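PDB 3NO4: creatinine amidohydrolase from Nostoc punctiforme PCC 73102, which probably hydrolyses carbon-nitrogen bonds of linear amides, as a metal-dependent member of the creatininase superfamily. Local coordinates for residues Ile82-Ala87 against Gly95-Arg100; Asp110-Leu115 against Ala145-Leu150; Lys122-Asn127 against Gln159-Asn164. All blocks are in the same frame, centred on the assembly; numbering follows the deposited sequence.

Contact 1 (Ile82-Ala87 against Gly95-Arg100); sequences INVGMA and GTISLR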
loop_
_atom_site.group_PDB
_atom_site.type_symbol
_atom_site.label_atom_id
_atom_site.label_comp_id
_atom_site.label_asym_id
_atom_site.label_seq_id
_atom_site.Cartn_x
_atom_site.Cartn_y
_atom_site.Cartn_z
ATOM N N ILE A 82 -15.424 7.142 15.426
ATOM C CA ILE A 82 -14.263 6.300 15.023
ATOM C C ILE A 82 -13.772 5.651 16.310
ATOM O O ILE A 82 -13.127 6.302 17.152
ATOM C CB ILE A 82 -13.177 7.093 14.305
ATOM C CG1 ILE A 82 -13.732 7.697 13.001
ATOM C CG2 ILE A 82 -11.899 6.229 14.019
ATOM C CD1 ILE A 82 -12.813 8.743 12.365
ATOM N N ASN A 83 -14.192 4.399 16.483
ATOM C CA ASN A 83 -14.026 3.626 17.718
ATOM C C ASN A 83 -12.651 2.998 17.920
ATOM O O ASN A 83 -12.274 2.715 19.055
ATOM C CB ASN A 83 -15.081 2.504 17.791
ATOM C CG ASN A 83 -16.451 3.029 18.035
ATOM O OD1 ASN A 83 -16.674 3.699 19.043
ATOM N ND2 ASN A 83 -17.406 2.687 17.170
ATOM N N VAL A 84 -11.936 2.732 16.823
ATOM C CA VAL A 84 -10.626 2.082 16.869
ATOM C C VAL A 84 -9.645 2.994 16.121
ATOM O O VAL A 84 -9.901 3.340 14.966
ATOM C CB VAL A 84 -10.694 0.687 16.273
ATOM C CG1 VAL A 84 -9.288 0.055 16.033
ATOM C CG2 VAL A 84 -11.559 -0.216 17.161
ATOM N N GLY A 85 -8.577 3.407 16.816
ATOM C CA GLY A 85 -7.535 4.255 16.259
ATOM C C GLY A 85 -6.147 3.644 16.398
ATOM O O GLY A 85 -5.967 2.433 16.220
HETATM N N MSE A 86 -5.175 4.492 16.691
HETATM C CA MSE A 86 -3.773 4.121 16.770
HETATM C C MSE A 86 -3.400 3.930 18.247
HETATM O O MSE A 86 -3.099 4.900 19.004
HETATM C CB MSE A 86 -2.884 5.163 16.062
HETATM C CG MSE A 86 -1.633 4.543 15.473
HETATM SE SE MSE A 86 -0.450 3.788 16.801
HETATM C CE MSE A 86 -0.111 5.327 17.952
ATOM N N ALA A 87 -3.465 2.651 18.639
ATOM C CA ALA A 87 -3.255 2.209 20.016
ATOM C C ALA A 87 -2.269 1.024 20.039
ATOM O O ALA A 87 -2.416 0.108 20.842
ATOM C CB ALA A 87 -4.608 1.830 20.638
ATOM N N GLY A 95 -7.985 -7.213 24.738
ATOM C CA GLY A 95 -9.112 -6.338 24.475
ATOM C C GLY A 95 -8.767 -5.053 23.774
ATOM O O GLY A 95 -9.654 -4.368 23.321
ATOM N N THR A 96 -7.489 -4.708 23.709
ATOM C CA THR A 96 -7.048 -3.584 22.903
ATOM C C THR A 96 -7.248 -3.966 21.421
ATOM O O THR A 96 -6.977 -5.117 21.011
ATOM C CB THR A 96 -5.569 -3.249 23.166
ATOM O OG1 THR A 96 -5.443 -2.837 24.527
ATOM C CG2 THR A 96 -5.002 -2.182 22.173
ATOM N N ILE A 97 -7.783 -3.019 20.662
ATOM C CA ILE A 97 -7.844 -3.110 19.191
ATOM C C ILE A 97 -7.138 -1.865 18.641
ATOM O O ILE A 97 -7.367 -0.750 19.124
ATOM C CB ILE A 97 -9.310 -3.181 18.639
ATOM C CG1 ILE A 97 -10.229 -4.078 19.472
ATOM C CG2 ILE A 97 -9.271 -3.629 17.166
ATOM C CD1 ILE A 97 -11.740 -4.057 19.000
ATOM N N SER A 98 -6.252 -2.051 17.660
ATOM C CA SER A 98 -5.542 -0.920 17.040
ATOM C C SER A 98 -5.452 -1.103 15.535
ATOM O O SER A 98 -5.274 -2.228 15.060
ATOM C CB SER A 98 -4.121 -0.812 17.561
ATOM O OG SER A 98 -3.416 0.312 17.023
ATOM N N LEU A 99 -5.543 0.010 14.831
ATOM C CA LEU A 99 -5.087 0.104 13.441
ATOM C C LEU A 99 -3.612 0.436 13.422
ATOM O O LEU A 99 -3.065 1.006 14.409
ATOM C CB LEU A 99 -5.858 1.203 12.690
ATOM C CG LEU A 99 -7.378 1.123 12.669
ATOM C CD1 LEU A 99 -7.993 2.298 11.911
ATOM C CD2 LEU A 99 -7.901 -0.208 12.028
ATOM N N ARG A 100 -2.954 0.102 12.296
ATOM C CA ARG A 100 -1.672 0.691 11.983
ATOM C C ARG A 100 -1.909 2.143 11.611
ATOM O O ARG A 100 -2.956 2.448 11.060
ATOM C CB ARG A 100 -1.002 0.009 10.811
ATOM C CG ARG A 100 -0.473 -1.335 11.163
ATOM C CD ARG A 100 -0.139 -2.112 9.929
ATOM N NE ARG A 100 -1.383 -2.687 9.368
ATOM C CZ ARG A 100 -1.625 -2.951 8.079
ATOM N NH1 ARG A 100 -0.701 -2.732 7.133
ATOM N NH2 ARG A 100 -2.807 -3.488 7.730
HETATM O O HOH W 1 -8.025 1.862 19.211
#
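The long loop between strand 77-78 and helix 101-118 folds back on itself where G85 and A87 meet S98 and L99. The backbone N of L99 donates to G85 O over 2.8 Å, and the donor stands 21° out of the carbonyl plane. S98 OG, swung opposite its own backbone nitrogen (chi1 -177°), reaches across to accept the N-H of A87 at 2.8 Å. S98 OG also donates to L99 O at 2.7 Å, approaching from above that carbonyl plane, so the hydroxyl is held by two hydrogen bonds, which fix its rotation. The two pieces of loop run at 100° to each other, a crossing within a loop. One water spans it, accepting from G85 N and donating to I97 O.

This loop passes near the metal site: the side chain of A87 lies about 9 Å from the nickel ion, which is held by H50, D59 and E191. Beside these bonds V84 points at the other segment, its CG1 3.9 Å from I97 CG2 and 4.0 Å from L99 CG; the V84 and I97 side chains meet at roughly a right angle. Y111 of the second subunit packs on both V84 and I97, while the backbone of M86 is tied to H129 and N132 of its own chain.

Contact 2 (Asp110-Leu115 against Ala145-Leu150); sequences DYVTCL and AHLEDL. With EDO (1,2-ethanediol), chain N.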
loop_
_atom_site.group_PDB
_atom_site.type_symbol
_atom_site.label_atom_id
_atom_site.label_comp_id
_atom_site.label_asym_id
_atom_site.label_seq_id
_atom_site.Cartn_x
_atom_site.Cartn_y
_atom_site.Cartn_z
ATOM N N ASP A 110 -10.362 8.212 3.067
ATOM C CA ASP A 110 -11.650 7.757 2.529
ATOM C C ASP A 110 -12.836 8.552 3.074
ATOM O O ASP A 110 -13.716 8.935 2.297
ATOM C CB ASP A 110 -11.849 6.258 2.796
ATOM C CG ASP A 110 -10.943 5.355 1.926
ATOM O OD1 ASP A 110 -10.271 5.876 0.991
ATOM O OD2 ASP A 110 -10.903 4.118 2.178
ATOM N N TYR A 111 -12.882 8.783 4.393
ATOM C CA TYR A 111 -13.991 9.530 5.010
ATOM C C TYR A 111 -14.067 10.940 4.423
ATOM O O TYR A 111 -15.137 11.360 3.960
ATOM C CB TYR A 111 -13.786 9.705 6.529
ATOM C CG TYR A 111 -14.223 8.590 7.443
ATOM C CD1 TYR A 111 -13.915 7.247 7.169
ATOM C CD2 TYR A 111 -14.884 8.879 8.622
ATOM C CE1 TYR A 111 -14.295 6.214 8.051
ATOM C CE2 TYR A 111 -15.276 7.864 9.515
ATOM C CZ TYR A 111 -14.947 6.547 9.251
ATOM O OH TYR A 111 -15.345 5.553 10.147
ATOM N N VAL A 112 -12.913 11.644 4.442
ATOM C CA VAL A 112 -12.847 13.036 4.046
ATOM C C VAL A 112 -13.106 13.194 2.559
ATOM O O VAL A 112 -13.823 14.116 2.160
ATOM C CB VAL A 112 -11.527 13.757 4.493
ATOM C CG1 VAL A 112 -11.502 15.184 3.967
ATOM C CG2 VAL A 112 -11.394 13.721 6.033
ATOM N N THR A 113 -12.584 12.281 1.733
ATOM C CA THR A 113 -12.838 12.352 0.277
ATOM C C THR A 113 -14.324 12.235 -0.066
ATOM O O THR A 113 -14.822 13.028 -0.879
ATOM C CB THR A 113 -11.977 11.360 -0.536
ATOM O OG1 THR A 113 -10.610 11.553 -0.162
ATOM C CG2 THR A 113 -12.126 11.623 -2.062
ATOM N N CYS A 114 -15.017 11.258 0.550
ATOM C CA CYS A 114 -16.444 11.050 0.297
ATOM C C CYS A 114 -17.219 12.323 0.651
ATOM O O CYS A 114 -17.982 12.824 -0.166
ATOM C CB CYS A 114 -16.988 9.874 1.116
ATOM S SG CYS A 114 -16.407 8.257 0.630
ATOM N N LEU A 115 -16.985 12.845 1.849
ATOM C CA LEU A 115 -17.714 14.013 2.364
ATOM C C LEU A 115 -17.337 15.318 1.687
ATOM O O LEU A 115 -18.224 16.163 1.447
ATOM C CB LEU A 115 -17.609 14.127 3.901
ATOM C CG LEU A 115 -18.319 12.988 4.634
ATOM C CD1 LEU A 115 -17.744 12.735 6.025
ATOM C CD2 LEU A 115 -19.850 13.207 4.646
ATOM N N ALA A 145 -3.353 16.537 -0.136
ATOM C CA ALA A 145 -2.656 16.218 -1.381
ATOM C C ALA A 145 -3.524 15.305 -2.271
ATOM O O ALA A 145 -3.601 15.508 -3.491
ATOM C CB ALA A 145 -1.259 15.567 -1.068
ATOM N N HIS A 146 -4.232 14.366 -1.647
ATOM C CA HIS A 146 -5.167 13.474 -2.401
ATOM C C HIS A 146 -6.310 14.245 -3.048
ATOM O O HIS A 146 -6.585 14.015 -4.218
ATOM C CB HIS A 146 -5.689 12.356 -1.501
ATOM C CG HIS A 146 -6.506 11.329 -2.225
ATOM N ND1 HIS A 146 -5.978 10.529 -3.220
ATOM C CD2 HIS A 146 -7.804 10.957 -2.088
ATOM C CE1 HIS A 146 -6.926 9.723 -3.674
ATOM N NE2 HIS A 146 -8.048 9.974 -3.018
ATOM N N LEU A 147 -6.937 15.173 -2.291
ATOM C CA LEU A 147 -8.038 16.018 -2.806
ATOM C C LEU A 147 -7.609 16.876 -4.000
ATOM O O LEU A 147 -8.356 16.956 -5.005
ATOM C CB LEU A 147 -8.666 16.888 -1.716
ATOM C CG LEU A 147 -9.349 16.163 -0.547
ATOM C CD1 LEU A 147 -9.933 17.162 0.496
ATOM C CD2 LEU A 147 -10.433 15.219 -1.057
ATOM N N GLU A 148 -6.398 17.427 -3.906
ATOM C CA GLU A 148 -5.727 18.144 -5.018
ATOM C C GLU A 148 -5.470 17.252 -6.239
ATOM O O GLU A 148 -5.784 17.645 -7.346
ATOM C CB GLU A 148 -4.424 18.817 -4.491
ATOM C CG GLU A 148 -3.480 19.519 -5.534
ATOM C CD GLU A 148 -2.030 19.799 -4.977
ATOM O OE1 GLU A 148 -1.773 19.705 -3.729
ATOM O OE2 GLU A 148 -1.133 20.054 -5.829
ATOM N N ASP A 149 -4.928 16.057 -6.034
ATOM C CA ASP A 149 -4.700 15.088 -7.101
ATOM C C ASP A 149 -6.003 14.691 -7.820
ATOM O O ASP A 149 -6.029 14.600 -9.033
ATOM C CB ASP A 149 -4.062 13.783 -6.541
ATOM C CG ASP A 149 -2.605 13.944 -6.127
ATOM O OD1 ASP A 149 -1.979 14.991 -6.435
ATOM O OD2 ASP A 149 -2.114 12.997 -5.450
ATOM N N LEU A 150 -7.069 14.506 -7.042
ATOM C CA LEU A 150 -8.400 14.252 -7.556
ATOM C C LEU A 150 -9.088 15.481 -8.188
ATOM O O LEU A 150 -10.078 15.326 -8.882
ATOM C CB LEU A 150 -9.276 13.567 -6.486
ATOM C CG LEU A 150 -9.222 12.014 -6.468
ATOM C CD1 LEU A 150 -7.805 11.438 -6.580
ATOM C CD2 LEU A 150 -9.895 11.492 -5.245
HETATM C C1 EDO N . -7.457 12.775 -12.279
HETATM O O1 EDO N . -6.939 13.350 -13.461
HETATM C C2 EDO N . -7.851 13.909 -11.402
HETATM O O2 EDO N . -9.165 14.271 -11.778
#
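The imidazole of H146 is met at its edge by T113: the hydroxyl OG1 lies in the ring plane, 3.5 Å from CD2, and the two side chains cross at about a right angle. This is an approach to a ring carbon, with no hydrogen bond across the helices. The hydroxyl already has a partner in its own helix, the carbonyl O of R109 one turn earlier, and with chi1 at -52° OG1 sits beside the backbone N while CG2 is turned opposite to it. That rotation sends OG1 to the H146 edge and CG2 to L150, with L147 CD2 close to both. CG2 of T113 meets L150 CD2 at 3.9 Å, again crosswise, whereas OG1 lies 3.8 Å from CD2 of L147, whose side chain slides past the threonine in the opposite direction. V112 adds a looser touch, CG1 to L147 CD1 at 4.3 Å. An alanine here would remove both branches, and would probably leave the edge of the H146 ring and the methyl end of L150 without their packing partner from this helix.

The axes of the two short helical segments approach to 10.6 Å and cross at -42°, a spacing at which the contact is carried mainly by side chains. At the C-terminal end of 145-150 a 1,2-ethanediol, probably from the crystallisation liquor, donates through O2 to L150 O at 3.2 Å and also bonds to D149 and Q151 of the fourth subunit. Helices 101-118 and 132-150 pack as neighbours over the parallel sheet: V112 and L115 rest on F123 of strand 122-127, and L147 packs on I152 and V158 in the loop leading to strand 159-164.

Contact 3 (Lys122-Asn127 against Gln159-Asn164); sequences KFYFIN and QCQVAN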
loop_
_atom_site.group_PDB
_atom_site.type_symbol
_atom_site.label_atom_id
_atom_site.label_comp_id
_atom_site.label_asym_id
_atom_site.label_seq_id
_atom_site.Cartn_x
_atom_site.Cartn_y
_atom_site.Cartn_z
ATOM N N LYS A 122 -15.249 21.748 6.441
ATOM C CA LYS A 122 -14.709 21.971 7.767
ATOM C C LYS A 122 -14.903 20.697 8.570
ATOM O O LYS A 122 -16.021 20.412 9.005
ATOM C CB LYS A 122 -15.417 23.166 8.396
ATOM C CG LYS A 122 -15.156 24.507 7.668
ATOM C CD LYS A 122 -13.876 25.189 8.163
ATOM C CE LYS A 122 -13.792 26.658 7.715
ATOM N NZ LYS A 122 -12.597 27.348 8.301
ATOM N N PHE A 123 -13.813 19.934 8.741
ATOM C CA PHE A 123 -13.808 18.667 9.469
ATOM C C PHE A 123 -13.135 18.826 10.840
ATOM O O PHE A 123 -11.897 19.038 10.919
ATOM C CB PHE A 123 -13.093 17.591 8.662
ATOM C CG PHE A 123 -13.769 17.253 7.403
ATOM C CD1 PHE A 123 -13.592 18.055 6.256
ATOM C CD2 PHE A 123 -14.579 16.142 7.310
ATOM C CE1 PHE A 123 -14.216 17.746 5.070
ATOM C CE2 PHE A 123 -15.228 15.836 6.122
ATOM C CZ PHE A 123 -15.031 16.626 4.996
ATOM N N TYR A 124 -13.941 18.777 11.895
ATOM C CA TYR A 124 -13.495 18.998 13.301
ATOM C C TYR A 124 -13.522 17.657 14.035
ATOM O O TYR A 124 -14.618 17.096 14.279
ATOM C CB TYR A 124 -14.428 20.013 13.966
ATOM C CG TYR A 124 -13.932 20.620 15.244
ATOM C CD1 TYR A 124 -12.897 21.534 15.237
ATOM C CD2 TYR A 124 -14.524 20.310 16.475
ATOM C CE1 TYR A 124 -12.454 22.135 16.411
ATOM C CE2 TYR A 124 -14.088 20.913 17.653
ATOM C CZ TYR A 124 -13.041 21.816 17.604
ATOM O OH TYR A 124 -12.593 22.415 18.738
ATOM N N PHE A 125 -12.341 17.069 14.228
ATOM C CA PHE A 125 -12.191 15.771 14.878
ATOM C C PHE A 125 -12.017 16.023 16.368
ATOM O O PHE A 125 -10.996 16.592 16.768
ATOM C CB PHE A 125 -10.985 14.995 14.378
ATOM C CG PHE A 125 -11.142 14.502 12.969
ATOM C CD1 PHE A 125 -10.940 15.358 11.897
ATOM C CD2 PHE A 125 -11.583 13.208 12.721
ATOM C CE1 PHE A 125 -11.120 14.868 10.528
ATOM C CE2 PHE A 125 -11.760 12.740 11.392
ATOM C CZ PHE A 125 -11.523 13.591 10.321
ATOM N N ILE A 126 -12.977 15.559 17.173
ATOM C CA ILE A 126 -12.889 15.708 18.631
ATOM C C ILE A 126 -12.343 14.402 19.102
ATOM O O ILE A 126 -13.000 13.356 18.996
ATOM C CB ILE A 126 -14.205 16.011 19.277
ATOM C CG1 ILE A 126 -14.659 17.428 18.889
ATOM C CG2 ILE A 126 -14.097 15.894 20.797
ATOM C CD1 ILE A 126 -16.127 17.764 19.322
ATOM N N ASN A 127 -11.118 14.469 19.614
ATOM C CA ASN A 127 -10.310 13.289 19.869
ATOM C C ASN A 127 -10.195 12.982 21.377
ATOM O O ASN A 127 -10.068 13.875 22.197
ATOM C CB ASN A 127 -8.942 13.488 19.234
ATOM C CG ASN A 127 -7.977 12.362 19.536
ATOM O OD1 ASN A 127 -8.313 11.178 19.410
ATOM N ND2 ASN A 127 -6.760 12.727 19.906
ATOM N N GLN A 159 -10.571 21.788 5.083
ATOM C CA GLN A 159 -9.736 21.985 6.268
ATOM C C GLN A 159 -10.098 20.933 7.285
ATOM O O GLN A 159 -11.292 20.672 7.493
ATOM C CB GLN A 159 -9.991 23.355 6.881
ATOM C CG GLN A 159 -9.609 24.500 5.998
ATOM C CD GLN A 159 -9.978 25.851 6.557
ATOM O OE1 GLN A 159 -10.412 25.978 7.711
ATOM N NE2 GLN A 159 -9.796 26.886 5.742
ATOM N N CYS A 160 -9.075 20.334 7.893
ATOM C CA CYS A 160 -9.254 19.430 9.008
ATOM C C CYS A 160 -8.521 19.974 10.224
ATOM O O CYS A 160 -7.435 20.593 10.090
ATOM C CB CYS A 160 -8.722 18.040 8.673
ATOM S SG CYS A 160 -9.507 17.204 7.270
ATOM N N GLN A 161 -9.121 19.768 11.394
ATOM C CA GLN A 161 -8.485 20.092 12.690
ATOM C C GLN A 161 -8.863 19.002 13.689
ATOM O O GLN A 161 -9.998 18.472 13.647
ATOM C CB GLN A 161 -8.929 21.463 13.233
ATOM C CG GLN A 161 -8.060 21.998 14.418
ATOM C CD GLN A 161 -8.734 23.033 15.296
ATOM O OE1 GLN A 161 -9.272 24.018 14.817
ATOM N NE2 GLN A 161 -8.664 22.824 16.604
ATOM N N VAL A 162 -7.927 18.690 14.579
ATOM C CA VAL A 162 -8.143 17.797 15.705
ATOM C C VAL A 162 -8.184 18.663 16.992
ATOM O O VAL A 162 -7.378 19.600 17.163
ATOM C CB VAL A 162 -7.079 16.658 15.767
ATOM C CG1 VAL A 162 -5.678 17.227 15.864
ATOM C CG2 VAL A 162 -7.401 15.708 16.965
ATOM N N ALA A 163 -9.185 18.405 17.848
ATOM C CA ALA A 163 -9.330 19.083 19.124
ATOM C C ALA A 163 -9.337 17.992 20.176
ATOM O O ALA A 163 -10.197 17.099 20.149
ATOM C CB ALA A 163 -10.627 19.875 19.157
ATOM N N ASN A 164 -8.397 18.057 21.100
ATOM C CA ASN A 164 -8.197 17.006 22.081
ATOM C C ASN A 164 -8.858 17.456 23.364
ATOM O O ASN A 164 -8.393 18.393 23.966
ATOM C CB ASN A 164 -6.707 16.762 22.263
ATOM C CG ASN A 164 -6.036 16.409 20.957
ATOM O OD1 ASN A 164 -6.358 15.371 20.364
ATOM N ND2 ASN A 164 -5.133 17.278 20.477
HETATM O O HOH W 2 -10.479 23.930 18.708
#
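K122 and Q159 start the pairing of two parallel strands, their side chains lying side by side. From CB the lysine chain bends at chi2 (-86°), which brings its end alongside Q159: CD comes to 3.6 Å from Q159 OE1, CE to 3.4 Å, and NZ bonds it at 2.6 Å, from above the amide's carbonyl plane. NZ is also held by the carbonyls of F263 and A266, with a weak bond to D267 O at the C-terminus.

From there the strands run in register as the two ends of a right-handed beta-alpha-beta unit with helix 132-150 between them. F123, F125 and N127 donate N-H to the carbonyls of Q159, Q161 and A163, and the carbonyls of F123 and F125 accept from the N-H of Q161 and A163; F125 N to Q161 O is 2.8 Å long. On the face bearing F123 and F125, C160 SG approaches the F123 ring obliquely, 5.0 Å from its centroid. On the other face Y124 OH presses on A163 CB at 3.2 Å.

At the far end N127 ND2 donates to N164 OD1 at 2.7 Å, nearly straight at 170°, with the two amide planes 75° apart. N127 OD1 takes N132 ND2, so both ends of this buried amide are engaged and its flip is settled. The oxygen acceptors around K122 NZ would probably favour the charged ammonium.

Overall arrangement
Along the chain contact 1 closes first, in the loop before helix 101-118, and contacts 2 and 3 then interleave: helix 101-118, strand 122-127, helix 132-150 and strand 159-164 follow in order. Contact 2 joins the two helices, and contact 3 the outermost strand 159-164 and its neighbour 122-127; the centres of contacts 2 and 3 are about 16 Å apart. V112 packs against F125 and C160, bridging them. Centre to centre, contact 1 lies about 18 Å from contact 3 and about 23 Å from contact 2, yet I82 packs on both F125 and Y111. Packing thus passes from helix to sheet to the loop near the nickel, and contacts 1 and 2 both meet the second subunit.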